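Local coordinates for protein PlyP35 (Listeria phage P35, PDB 6S3Y) that probably binds the Listeria cell wall as the C-terminal targeting part of a phage endolysin, at residues A[27-32]-A[51-56]; A[31-36]-A[82-87]. All blocks are in the same frame, centred on the assembly; numbering follows the deposited sequence.

Interaction 1: A[27-32]-A[51-56]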
ATOM      1  N   SER A  27       1.514  -0.044  -9.365  1.00 22.71           N
ATOM      2  CA  SER A  27       1.588  -1.384  -8.747  1.00 23.91           C
ATOM      3  C   SER A  27       2.163  -2.367  -9.772  1.00 23.27           C
ATOM      4  O   SER A  27       1.585  -2.533 -10.836  1.00 22.91           O
ATOM      5  CB  SER A  27       0.246  -1.819  -8.232  1.00 24.36           C
ATOM      6  OG  SER A  27      -0.141  -0.991  -7.139  1.00 21.98           O
ATOM      7  N   VAL A  28       3.303  -2.960  -9.469  1.00 21.08           N
ATOM      8  CA  VAL A  28       3.820  -4.138 -10.231  1.00 19.87           C
ATOM      9  C   VAL A  28       2.978  -5.356  -9.829  1.00 20.09           C
ATOM     10  O   VAL A  28       2.593  -6.117 -10.716  1.00 18.65           O
ATOM     11  CB  VAL A  28       5.318  -4.337  -9.954  1.00 19.27           C
ATOM     12  CG1 VAL A  28       5.827  -5.608 -10.587  1.00 20.70           C
ATOM     13  CG2 VAL A  28       6.121  -3.142 -10.437  1.00 19.75           C
ATOM     14  N   ARG A  29       2.709  -5.520  -8.537  1.00 18.69           N
ATOM     15  CA  ARG A  29       1.769  -6.534  -7.998  1.00 18.52           C
ATOM     16  C   ARG A  29       0.963  -5.908  -6.856  1.00 19.18           C
ATOM     17  O   ARG A  29       1.530  -5.115  -6.085  1.00 18.67           O
ATOM     18  CB  ARG A  29       2.484  -7.768  -7.431  1.00 17.33           C
ATOM     19  CG  ARG A  29       3.217  -8.595  -8.470  1.00 18.41           C
ATOM     20  CD  ARG A  29       2.325  -9.387  -9.383  1.00 19.82           C
ATOM     21  NE  ARG A  29       3.096 -10.250 -10.277  1.00 22.13           N
ATOM     22  CZ  ARG A  29       3.534  -9.900 -11.478  1.00 22.66           C
ATOM     23  NH1 ARG A  29       3.306  -8.695 -11.959  1.00 22.67           N
ATOM     24  NH2 ARG A  29       4.188 -10.751 -12.242  1.00 26.11           N
ATOM     25  N   GLN A  30      -0.300  -6.299  -6.734  1.00 18.06           N
ATOM     26  CA  GLN A  30      -1.112  -6.143  -5.523  1.00 18.29           C
ATOM     27  C   GLN A  30      -1.317  -7.550  -4.992  1.00 19.52           C
ATOM     28  O   GLN A  30      -2.249  -8.231  -5.434  1.00 19.46           O
ATOM     29  CB  GLN A  30      -2.359  -5.324  -5.868  1.00 18.96           C
ATOM     30  CG  GLN A  30      -2.024  -3.850  -6.047  1.00 18.38           C
ATOM     31  CD  GLN A  30      -3.215  -2.963  -6.283  1.00 19.76           C
ATOM     32  OE1 GLN A  30      -4.358  -3.386  -6.171  1.00 18.51           O
ATOM     33  NE2 GLN A  30      -2.938  -1.722  -6.664  1.00 16.59           N
ATOM     34  N   TRP A  31      -0.423  -7.973  -4.112  1.00 18.38           N
ATOM     35  CA  TRP A  31      -0.364  -9.354  -3.604  1.00 19.98           C
ATOM     36  C   TRP A  31      -1.413  -9.528  -2.503  1.00 21.44           C
ATOM     37  O   TRP A  31      -1.333  -8.820  -1.475  1.00 20.86           O
ATOM     38  CB  TRP A  31       1.031  -9.675  -3.066  1.00 20.06           C
ATOM     39  CG  TRP A  31       2.076 -10.017  -4.088  1.00 20.64           C
ATOM     40  CD1 TRP A  31       1.961 -10.803  -5.199  1.00 20.34           C
ATOM     41  CD2 TRP A  31       3.466  -9.647  -4.013  1.00 19.53           C
ATOM     42  NE1 TRP A  31       3.170 -10.915  -5.831  1.00 20.19           N
ATOM     43  CE2 TRP A  31       4.116 -10.237  -5.111  1.00 19.26           C
ATOM     44  CE3 TRP A  31       4.217  -8.884  -3.108  1.00 19.45           C
ATOM     45  CZ2 TRP A  31       5.477 -10.078  -5.341  1.00 19.06           C
ATOM     46  CZ3 TRP A  31       5.565  -8.741  -3.321  1.00 18.81           C
ATOM     47  CH2 TRP A  31       6.183  -9.332  -4.419  1.00 19.65           C
ATOM     48  N   LYS A  32      -2.294 -10.514  -2.675  1.00 20.94           N
ATOM     49  CA  LYS A  32      -3.297 -10.904  -1.656  1.00 23.52           C
ATOM     50  C   LYS A  32      -2.589 -11.198  -0.331  1.00 19.56           C
ATOM     51  O   LYS A  32      -1.484 -11.804  -0.342  1.00 19.95           O
ATOM     52  CB  LYS A  32      -4.081 -12.124  -2.157  1.00 30.94           C
ATOM     53  CG  LYS A  32      -5.334 -12.427  -1.353  1.00 41.67           C
ATOM     54  CD  LYS A  32      -6.148 -13.563  -1.946  1.00 52.34           C
ATOM     55  CE  LYS A  32      -5.347 -14.843  -2.115  1.00 58.53           C
ATOM     56  NZ  LYS A  32      -6.161 -15.948  -2.676  1.00 66.71           N
ATOM     57  N   VAL A  51       9.708 -10.062 -10.223  1.00 20.35           N
ATOM     58  CA  VAL A  51       8.644 -10.979 -10.704  1.00 25.15           C
ATOM     59  C   VAL A  51       8.786 -11.069 -12.232  1.00 25.06           C
ATOM     60  O   VAL A  51       9.537 -10.245 -12.825  1.00 26.15           O
ATOM     61  CB  VAL A  51       7.319 -10.349 -10.229  1.00 26.34           C
ATOM     62  CG1 VAL A  51       6.861  -9.242 -11.103  1.00 26.26           C
ATOM     63  CG2 VAL A  51       6.324 -11.280  -9.658  1.00 32.96           C
ATOM     64  N   LYS A  52       8.094 -12.005 -12.853  1.00 26.58           N
ATOM     65  CA  LYS A  52       8.083 -12.156 -14.334  1.00 27.82           C
ATOM     66  C   LYS A  52       6.777 -11.607 -14.882  1.00 27.12           C
ATOM     67  O   LYS A  52       5.732 -12.087 -14.443  1.00 26.98           O
ATOM     68  CB  LYS A  52       8.201 -13.632 -14.738  1.00 32.21           C
ATOM     69  CG  LYS A  52       9.392 -14.367 -14.160  1.00 39.66           C
ATOM     70  CD  LYS A  52      10.751 -13.799 -14.541  1.00 46.09           C
ATOM     71  CE  LYS A  52      11.398 -14.472 -15.741  1.00 52.18           C
ATOM     72  NZ  LYS A  52      10.690 -14.133 -17.000  1.00 52.50           N
ATOM     73  N   ASP A  53       6.832 -10.635 -15.789  1.00 28.11           N
ATOM     74  CA  ASP A  53       5.684 -10.245 -16.648  1.00 31.76           C
ATOM     75  C   ASP A  53       5.987 -10.785 -18.048  1.00 34.72           C
ATOM     76  O   ASP A  53       6.795 -10.149 -18.771  1.00 37.99           O
ATOM     77  CB  ASP A  53       5.437  -8.737 -16.646  1.00 31.76           C
ATOM     78  CG  ASP A  53       4.836  -8.184 -15.363  1.00 31.21           C
ATOM     79  OD1 ASP A  53       4.282  -8.955 -14.554  1.00 29.43           O
ATOM     80  OD2 ASP A  53       4.876  -6.959 -15.212  1.00 35.09           O
ATOM     81  N   GLY A  54       5.429 -11.960 -18.368  1.00 36.41           N
ATOM     82  CA  GLY A  54       5.815 -12.747 -19.556  1.00 36.79           C
ATOM     83  C   GLY A  54       7.248 -13.228 -19.432  1.00 37.49           C
ATOM     84  O   GLY A  54       7.562 -13.909 -18.442  1.00 39.31           O
ATOM     85  N   ASN A  55       8.096 -12.859 -20.388  1.00 42.85           N
ATOM     86  CA  ASN A  55       9.539 -13.234 -20.423  1.00 46.83           C
ATOM     87  C   ASN A  55      10.398 -12.205 -19.680  1.00 45.33           C
ATOM     88  O   ASN A  55      11.582 -12.506 -19.483  1.00 46.83           O
ATOM     89  CB  ASN A  55      10.063 -13.452 -21.835  1.00 56.01           C
ATOM     90  CG  ASN A  55       9.823 -12.283 -22.760  1.00 65.09           C
ATOM     91  OD1 ASN A  55      10.122 -11.150 -22.401  1.00 74.07           O
ATOM     92  ND2 ASN A  55       9.283 -12.554 -23.937  1.00 69.16           N
ATOM     93  N   LYS A  56       9.829 -11.061 -19.287  1.00 39.39           N
ATOM     94  CA  LYS A  56      10.586  -9.911 -18.715  1.00 37.01           C
ATOM     95  C   LYS A  56      10.622 -10.026 -17.186  1.00 33.26           C
ATOM     96  O   LYS A  56       9.564 -10.320 -16.576  1.00 34.92           O
ATOM     97  CB  LYS A  56       9.956  -8.580 -19.138  1.00 43.43           C
ATOM     98  CG  LYS A  56      10.030  -8.265 -20.620  1.00 51.55           C
ATOM     99  CD  LYS A  56      11.460  -8.124 -21.116  1.00 55.87           C
ATOM    100  CE  LYS A  56      11.585  -8.121 -22.628  1.00 60.74           C
ATOM    101  NZ  LYS A  56      10.795  -7.024 -23.231  1.00 65.69           N
TER

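Interaction 2: A[31-36]-A[82-87]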
ATOM      1  N   TRP A  31      -0.423  -7.973  -4.112  1.00 18.38           N
ATOM      2  CA  TRP A  31      -0.364  -9.354  -3.604  1.00 19.98           C
ATOM      3  C   TRP A  31      -1.413  -9.528  -2.503  1.00 21.44           C
ATOM      4  O   TRP A  31      -1.333  -8.820  -1.475  1.00 20.86           O
ATOM      5  CB  TRP A  31       1.031  -9.675  -3.066  1.00 20.06           C
ATOM      6  CG  TRP A  31       2.076 -10.017  -4.088  1.00 20.64           C
ATOM      7  CD1 TRP A  31       1.961 -10.803  -5.199  1.00 20.34           C
ATOM      8  CD2 TRP A  31       3.466  -9.647  -4.013  1.00 19.53           C
ATOM      9  NE1 TRP A  31       3.170 -10.915  -5.831  1.00 20.19           N
ATOM     10  CE2 TRP A  31       4.116 -10.237  -5.111  1.00 19.26           C
ATOM     11  CE3 TRP A  31       4.217  -8.884  -3.108  1.00 19.45           C
ATOM     12  CZ2 TRP A  31       5.477 -10.078  -5.341  1.00 19.06           C
ATOM     13  CZ3 TRP A  31       5.565  -8.741  -3.321  1.00 18.81           C
ATOM     14  CH2 TRP A  31       6.183  -9.332  -4.419  1.00 19.65           C
ATOM     15  N   LYS A  32      -2.294 -10.514  -2.675  1.00 20.94           N
ATOM     16  CA  LYS A  32      -3.297 -10.904  -1.656  1.00 23.52           C
ATOM     17  C   LYS A  32      -2.589 -11.198  -0.331  1.00 19.56           C
ATOM     18  O   LYS A  32      -1.484 -11.804  -0.342  1.00 19.95           O
ATOM     19  CB  LYS A  32      -4.081 -12.124  -2.157  1.00 30.94           C
ATOM     20  CG  LYS A  32      -5.334 -12.427  -1.353  1.00 41.67           C
ATOM     21  CD  LYS A  32      -6.148 -13.563  -1.946  1.00 52.34           C
ATOM     22  CE  LYS A  32      -5.347 -14.843  -2.115  1.00 58.53           C
ATOM     23  NZ  LYS A  32      -6.161 -15.948  -2.676  1.00 66.71           N
ATOM     24  N   HIS A  33      -3.231 -10.823   0.780  1.00 18.75           N
ATOM     25  CA  HIS A  33      -2.826 -11.204   2.159  1.00 18.78           C
ATOM     26  C   HIS A  33      -2.385 -12.668   2.146  1.00 22.05           C
ATOM     27  O   HIS A  33      -3.115 -13.468   1.566  1.00 19.66           O
ATOM     28  CB  HIS A  33      -3.972 -10.970   3.150  1.00 19.80           C
ATOM     29  CG  HIS A  33      -3.548 -11.064   4.579  1.00 20.92           C
ATOM     30  ND1 HIS A  33      -3.917 -12.089   5.431  1.00 25.64           N
ATOM     31  CD2 HIS A  33      -2.706 -10.278   5.283  1.00 19.81           C
ATOM     32  CE1 HIS A  33      -3.432 -11.831   6.641  1.00 24.05           C
ATOM     33  NE2 HIS A  33      -2.647 -10.753   6.565  1.00 23.35           N
ATOM     34  N   GLY A  34      -1.232 -12.985   2.709  1.00 21.46           N
ATOM     35  CA  GLY A  34      -0.747 -14.376   2.846  1.00 24.01           C
ATOM     36  C   GLY A  34       0.077 -14.876   1.666  1.00 21.60           C
ATOM     37  O   GLY A  34       0.659 -15.952   1.800  1.00 23.44           O
ATOM     38  N   THR A  35       0.188 -14.136   0.564  1.00 20.56           N
ATOM     39  CA  THR A  35       1.053 -14.546  -0.574  1.00 19.35           C
ATOM     40  C   THR A  35       2.486 -14.746  -0.061  1.00 21.42           C
ATOM     41  O   THR A  35       2.944 -13.926   0.739  1.00 21.30           O
ATOM     42  CB  THR A  35       1.044 -13.527  -1.705  1.00 20.10           C
ATOM     43  OG1 THR A  35      -0.311 -13.326  -2.092  1.00 17.95           O
ATOM     44  CG2 THR A  35       1.852 -13.976  -2.905  1.00 20.09           C
ATOM     45  N   LYS A  36       3.166 -15.806  -0.505  1.00 18.97           N
ATOM     46  CA  LYS A  36       4.578 -16.071  -0.151  1.00 20.65           C
ATOM     47  C   LYS A  36       5.464 -15.582  -1.303  1.00 18.20           C
ATOM     48  O   LYS A  36       5.149 -15.873  -2.467  1.00 17.88           O
ATOM     49  CB  LYS A  36       4.795 -17.551   0.182  1.00 21.01           C
ATOM     50  CG  LYS A  36       4.020 -17.963   1.431  1.00 23.98           C
ATOM     51  CD  LYS A  36       4.404 -19.318   1.952  1.00 23.33           C
ATOM     52  CE  LYS A  36       3.756 -19.529   3.299  1.00 22.88           C
ATOM     53  NZ  LYS A  36       4.307 -20.743   3.904  1.00 23.25           N
ATOM     54  N   ILE A  82       3.146 -11.908   2.677  1.00 16.69           N
ATOM     55  CA  ILE A  82       2.523 -10.561   2.573  1.00 16.26           C
ATOM     56  C   ILE A  82       1.507 -10.370   3.698  1.00 18.26           C
ATOM     57  O   ILE A  82       0.625 -11.245   3.913  1.00 19.14           O
ATOM     58  CB  ILE A  82       1.927 -10.337   1.176  1.00 16.36           C
ATOM     59  CG1 ILE A  82       3.006 -10.477   0.109  1.00 16.47           C
ATOM     60  CG2 ILE A  82       1.217  -8.998   1.091  1.00 16.03           C
ATOM     61  CD1 ILE A  82       4.301  -9.707   0.441  1.00 17.28           C
ATOM     62  N   ASN A  83       1.640  -9.245   4.387  1.00 18.75           N
ATOM     63  CA  ASN A  83       0.687  -8.703   5.393  1.00 18.59           C
ATOM     64  C   ASN A  83      -0.025  -7.502   4.770  1.00 19.38           C
ATOM     65  O   ASN A  83       0.577  -6.413   4.694  1.00 19.42           O
ATOM     66  CB  ASN A  83       1.439  -8.369   6.683  1.00 20.23           C
ATOM     67  CG  ASN A  83       0.551  -7.742   7.724  1.00 22.42           C
ATOM     68  OD1 ASN A  83      -0.387  -8.367   8.180  1.00 23.69           O
ATOM     69  ND2 ASN A  83       0.812  -6.502   8.089  1.00 20.37           N
ATOM     70  N   ALA A  84      -1.228  -7.705   4.283  1.00 18.35           N
ATOM     71  CA  ALA A  84      -2.038  -6.680   3.600  1.00 18.73           C
ATOM     72  C   ALA A  84      -2.470  -5.589   4.596  1.00 19.27           C
ATOM     73  O   ALA A  84      -2.997  -5.923   5.633  1.00 19.51           O
ATOM     74  CB  ALA A  84      -3.208  -7.314   2.891  1.00 20.18           C
ATOM     75  N   HIS A  85      -2.279  -4.335   4.214  1.00 17.17           N
ATOM     76  CA  HIS A  85      -2.829  -3.128   4.906  1.00 17.85           C
ATOM     77  C   HIS A  85      -2.579  -1.931   4.004  1.00 17.21           C
ATOM     78  O   HIS A  85      -1.798  -2.056   3.033  1.00 17.07           O
ATOM     79  CB  HIS A  85      -2.237  -2.928   6.309  1.00 19.01           C
ATOM     80  CG  HIS A  85      -0.893  -2.276   6.344  1.00 20.06           C
ATOM     81  ND1 HIS A  85       0.263  -2.996   6.603  1.00 22.20           N
ATOM     82  CD2 HIS A  85      -0.496  -0.988   6.142  1.00 20.36           C
ATOM     83  CE1 HIS A  85       1.301  -2.180   6.605  1.00 21.48           C
ATOM     84  NE2 HIS A  85       0.862  -0.957   6.312  1.00 22.55           N
ATOM     85  N   ALA A  86      -3.241  -0.826   4.279  1.00 15.87           N
ATOM     86  CA  ALA A  86      -3.052   0.423   3.519  1.00 14.35           C
ATOM     87  C   ALA A  86      -2.620   1.519   4.491  1.00 14.54           C
ATOM     88  O   ALA A  86      -2.335   1.223   5.691  1.00 15.82           O
ATOM     89  CB  ALA A  86      -4.322   0.741   2.778  1.00 14.12           C
ATOM     90  N   PHE A  87      -2.589   2.756   4.023  1.00 15.25           N
ATOM     91  CA  PHE A  87      -2.210   3.938   4.815  1.00 15.90           C
ATOM     92  C   PHE A  87      -3.128   5.084   4.413  1.00 15.55           C
ATOM     93  O   PHE A  87      -3.593   5.092   3.247  1.00 14.65           O
ATOM     94  CB  PHE A  87      -0.775   4.361   4.546  1.00 16.84           C
ATOM     95  CG  PHE A  87       0.303   3.568   5.240  1.00 16.28           C
ATOM     96  CD1 PHE A  87       0.307   3.426   6.613  1.00 16.33           C
ATOM     97  CD2 PHE A  87       1.348   3.022   4.510  1.00 16.98           C
ATOM     98  CE1 PHE A  87       1.327   2.745   7.248  1.00 16.20           C
ATOM     99  CE2 PHE A  87       2.375   2.345   5.154  1.00 17.13           C
ATOM    100  CZ  PHE A  87       2.363   2.193   6.520  1.00 17.47           C
TER

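Interaction 1: A[27-32]-A[51-56]
Both terminal nitrogens of R29 converge on a single carboxylate oxygen of D53, so this salt bridge is end-on yet uses only half of the acid. NH1 lies 2.8 Å from OD1 and meets its syn lone pair; NH2, 2.9 Å from the same OD1, comes in nearly along the C-O axis. Guanidinium and carboxylate planes are only 25° apart. NH1 also bonds back to V28 O at 2.9 Å, with the nitrogen above that carbonyl plane, and this second hold helps fix the rotation of the group. The bend of the R29 chain at chi2 (-73°) sets the direction of CD. The two strands carrying these residues belong to different sheets of an SH3-like cell wall binding domain. V28 and R29, both facing F16, form a classic beta bulge at the corner of strand 27-32, while segment 51-56 is the end of a hairpin closed by a type II' turn from D53 to K56. V51 meets R29 tip to tip, its CG1 over one guanidinium face, off-centre toward the rim, 3.3 Å from R29 NH2. Beside it, V28 CG1 touches V51 CG1 at 3.8 Å, and V58 of strand 56-63 packs against both valines.

Interaction 2: A[31-36]-A[82-87]
Two backbone hydrogen bonds tie I82 to the turn that follows strand 27-32. I82 N gives its hydrogen to T35 O over 2.8 Å, and G34 N returns one to I82 O, also at 2.8 Å; both are close to straight. The turn itself, type II from K32 to T35, is closed by T35 N on K32 O. T35 OG1 adds a second donor to that carbonyl, on a lone pair 2.6 Å from K32 O, so the oxygen is gripped twice. G34 takes the positive phi of the turn.

The apolar part centres on I82, which is buried. Its side chain crosses that of W31 at about a right angle, with CD1 3.6 Å from W31 CE3, while CG2 sits against W31 O on the backbone side. T35 CB touches I82 CG1 more loosely. V37 and I62 pack on both W31 and I82. The contact joins the turn after strand 27-32, in the first SH3-like cell wall binding region, to strand 78-89 of the six-stranded sheet, in the second.

H33 supplies the rest. Its CG lies anti to the backbone N (chi1 -168°), and the ring turns an edge to the residues after I82: CD2 is 3.1 Å from A84 N, which lies near the ring plane. Behind it, H33 CB rests 3.7 Å from A84 CB. N83 runs alongside the imidazole, pointing the same way with its amide plane turned 61° from the ring, and its ND2 bonds to S65 O.

Overall arrangement
From the N terminus, strand 27-32 pairs with strand 6-17 and supplies the first side of both contacts. Interaction 1 closes the shorter loop: the chain turns after residue 32, runs through strand 36-41 and returns along strand 46-53 to the hairpin end. Interaction 2 starts a few residues further on, sharing W31 and K32, and closes a longer loop that takes in strands 56-63 and 67-72 before arriving at strand 78-89. The second segment of interaction 1 lies inside this longer loop, so the two closures cross rather than nest. Their centres are 14 Å apart. Together they tie the sheet of strand 6-17 to the six-stranded sheet, interaction 1 at the surface and interaction 2 nearer the chain's centre.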